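Local coordinates for biofilm-associated surface protein (Staphylococcus aureus, PDB 7C7U) that probably acts at the staphylococcal cell surface as a wall-anchored adhesin whose functional amyloid assembly contributes to biofilm formation, at residues P492-I498 and V510-V516. Numbering follows the deposited sequence.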
loop_
_atom_site.group_PDB
_atom_site.type_symbol
_atom_site.label_atom_id
_atom_site.label_comp_id
_atom_site.label_asym_id
_atom_site.label_seq_id
_atom_site.Cartn_x
_atom_site.Cartn_y
_atom_site.Cartn_z
ATOM N N PRO A 492 7.707 -45.429 13.307
ATOM C CA PRO A 492 6.511 -46.076 13.870
ATOM C C PRO A 492 5.223 -45.564 13.238
ATOM O O PRO A 492 5.109 -44.395 12.854
ATOM C CB PRO A 492 6.581 -45.721 15.363
ATOM C CG PRO A 492 8.044 -45.423 15.622
ATOM C CD PRO A 492 8.563 -44.823 14.345
ATOM N N GLU A 493 4.236 -46.449 13.142
ATOM C CA GLU A 493 2.944 -46.025 12.621
ATOM C C GLU A 493 2.344 -44.966 13.536
ATOM O O GLU A 493 2.619 -44.923 14.743
ATOM C CB GLU A 493 1.966 -47.208 12.493
ATOM C CG GLU A 493 1.047 -47.350 13.693
ATOM C CD GLU A 493 0.141 -48.583 13.648
ATOM O OE1 GLU A 493 -0.230 -49.045 12.538
ATOM O OE2 GLU A 493 -0.198 -49.090 14.743
ATOM N N GLY A 494 1.521 -44.107 12.959
ATOM C CA GLY A 494 0.800 -43.131 13.753
ATOM C C GLY A 494 0.535 -41.863 12.967
ATOM O O GLY A 494 0.817 -41.762 11.774
ATOM N N THR A 495 -0.038 -40.892 13.674
ATOM C CA THR A 495 -0.335 -39.585 13.100
ATOM C C THR A 495 0.861 -38.671 13.305
ATOM O O THR A 495 1.330 -38.496 14.434
ATOM C CB THR A 495 -1.585 -38.973 13.744
ATOM O OG1 THR A 495 -2.712 -39.817 13.505
ATOM C CG2 THR A 495 -1.868 -37.590 13.170
ATOM N N TYR A 496 1.346 -38.093 12.209
ATOM C CA TYR A 496 2.483 -37.188 12.201
ATOM C C TYR A 496 2.052 -35.806 11.722
ATOM O O TYR A 496 1.051 -35.660 11.015
ATOM C CB TYR A 496 3.600 -37.729 11.296
ATOM C CG TYR A 496 4.325 -38.907 11.881
ATOM C CD1 TYR A 496 3.688 -40.145 12.026
ATOM C CD2 TYR A 496 5.640 -38.788 12.303
ATOM C CE1 TYR A 496 4.366 -41.253 12.584
ATOM C CE2 TYR A 496 6.325 -39.870 12.856
ATOM C CZ TYR A 496 5.674 -41.097 12.997
ATOM O OH TYR A 496 6.355 -42.156 13.547
ATOM N N THR A 497 2.817 -34.791 12.124
ATOM C CA THR A 497 2.622 -33.418 11.669
ATOM C C THR A 497 3.672 -33.076 10.622
ATOM O O THR A 497 4.859 -33.362 10.817
ATOM C CB THR A 497 2.726 -32.421 12.826
ATOM O OG1 THR A 497 1.794 -32.772 13.850
ATOM C CG2 THR A 497 2.469 -30.987 12.346
ATOM N N ILE A 498 3.235 -32.466 9.519
ATOM C CA ILE A 498 4.138 -31.816 8.578
ATOM C C ILE A 498 4.019 -30.321 8.843
ATOM O O ILE A 498 2.943 -29.731 8.661
ATOM C CB ILE A 498 3.832 -32.175 7.112
ATOM C CG1 ILE A 498 4.723 -31.357 6.164
ATOM C CG2 ILE A 498 2.350 -32.061 6.762
ATOM C CD1 ILE A 498 6.225 -31.658 6.336
ATOM N N VAL A 510 0.691 -25.989 9.503
ATOM C CA VAL A 510 0.694 -27.403 9.869
ATOM C C VAL A 510 -0.418 -28.152 9.142
ATOM O O VAL A 510 -1.469 -27.599 8.799
ATOM C CB VAL A 510 0.543 -27.618 11.397
ATOM C CG1 VAL A 510 1.769 -27.125 12.152
ATOM C CG2 VAL A 510 -0.732 -26.949 11.912
ATOM N N ASN A 511 -0.167 -29.441 8.922
ATOM C CA ASN A 511 -1.180 -30.420 8.557
ATOM C C ASN A 511 -0.725 -31.744 9.161
ATOM O O ASN A 511 0.412 -31.865 9.630
ATOM C CB ASN A 511 -1.354 -30.500 7.031
ATOM C CG ASN A 511 -2.676 -31.127 6.610
ATOM O OD1 ASN A 511 -3.529 -31.432 7.437
ATOM N ND2 ASN A 511 -2.839 -31.333 5.310
ATOM N N THR A 512 -1.615 -32.737 9.165
ATOM C CA THR A 512 -1.264 -34.075 9.631
ATOM C C THR A 512 -1.353 -35.091 8.501
ATOM O O THR A 512 -2.130 -34.936 7.556
ATOM C CB THR A 512 -2.148 -34.538 10.791
ATOM O OG1 THR A 512 -3.527 -34.434 10.413
ATOM C CG2 THR A 512 -1.879 -33.697 12.037
ATOM N N PHE A 513 -0.530 -36.133 8.605
ATOM C CA PHE A 513 -0.567 -37.252 7.685
ATOM C C PHE A 513 -0.323 -38.516 8.491
ATOM O O PHE A 513 0.032 -38.463 9.672
ATOM C CB PHE A 513 0.461 -37.108 6.547
ATOM C CG PHE A 513 1.900 -37.197 6.996
ATOM C CD1 PHE A 513 2.563 -36.081 7.495
ATOM C CD2 PHE A 513 2.594 -38.398 6.907
ATOM C CE1 PHE A 513 3.898 -36.163 7.897
ATOM C CE2 PHE A 513 3.911 -38.486 7.299
ATOM C CZ PHE A 513 4.568 -37.371 7.803
ATOM N N GLU A 514 -0.516 -39.663 7.849
ATOM C CA GLU A 514 -0.386 -40.947 8.519
ATOM C C GLU A 514 0.822 -41.732 8.015
ATOM O O GLU A 514 1.101 -41.775 6.811
ATOM C CB GLU A 514 -1.659 -41.779 8.334
ATOM C CG GLU A 514 -2.897 -41.089 8.897
ATOM C CD GLU A 514 -2.901 -41.067 10.419
ATOM O OE1 GLU A 514 -2.505 -42.087 11.041
ATOM O OE2 GLU A 514 -3.294 -40.032 10.993
ATOM N N ILE A 515 1.547 -42.332 8.954
ATOM C CA ILE A 515 2.471 -43.419 8.664
ATOM C C ILE A 515 1.741 -44.699 9.062
ATOM O O ILE A 515 1.361 -44.869 10.227
ATOM C CB ILE A 515 3.809 -43.236 9.394
ATOM C CG1 ILE A 515 4.420 -41.891 8.971
ATOM C CG2 ILE A 515 4.804 -44.379 9.078
ATOM C CD1 ILE A 515 5.908 -41.745 9.268
ATOM N N VAL A 516 1.477 -45.554 8.083
ATOM C CA VAL A 516 0.592 -46.692 8.269
ATOM C C VAL A 516 1.418 -47.976 8.255
ATOM O O VAL A 516 2.579 -47.993 7.847
ATOM C CB VAL A 516 -0.518 -46.729 7.199
ATOM C CG1 VAL A 516 -1.298 -45.393 7.189
ATOM C CG2 VAL A 516 0.068 -47.025 5.820
#
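The Tyr496 ring carries Ile515 on one face, CD1 sitting over the ring centre 3.6 Å above the plane, while Gly494 O lies in the ring plane at its edge. The Phe513 ring takes Tyr496 CB on one face, displaced toward the rim, with 3.6 Å between that CB and Phe513 CZ. The two rings themselves are nearly parallel, planes at 29°, but slid so far apart that they barely overlap. Phe513 CG stands between the backbone N and the carbonyl carbon (chi1 67°), which turns the ring toward strand 494-498, where Ile498 CB approaches it obliquely. At the far end of the tyrosine, OH donates to Pro492 O at 2.7 Å and so ties the hydroxyl end of the ring back to the loop just ahead of its own strand.

On the other face of the sheet, Thr495 OG1 donates to the syn lone pair of Glu514 OE2 (2.6 Å). Between the faces, paired backbone bonds join Gly494 with Ile515, Tyr496 with Phe513 and Ile498 with Asn511; Tyr496 N to Phe513 O is nearly straight at 174°.

Val465 touches both rings from strand 462-466, and Ile441 of strand 437-442 touches Ile515. The chemistry thus splits largely by face: this antiparallel hairpin buries Tyr496, Ile498, Phe513 and Ile515 on one side, where Asn511 ND2 bonds to Pro436 O, and sets threonines with a carboxylate on the more exposed one, consistent with a beta-sandwich.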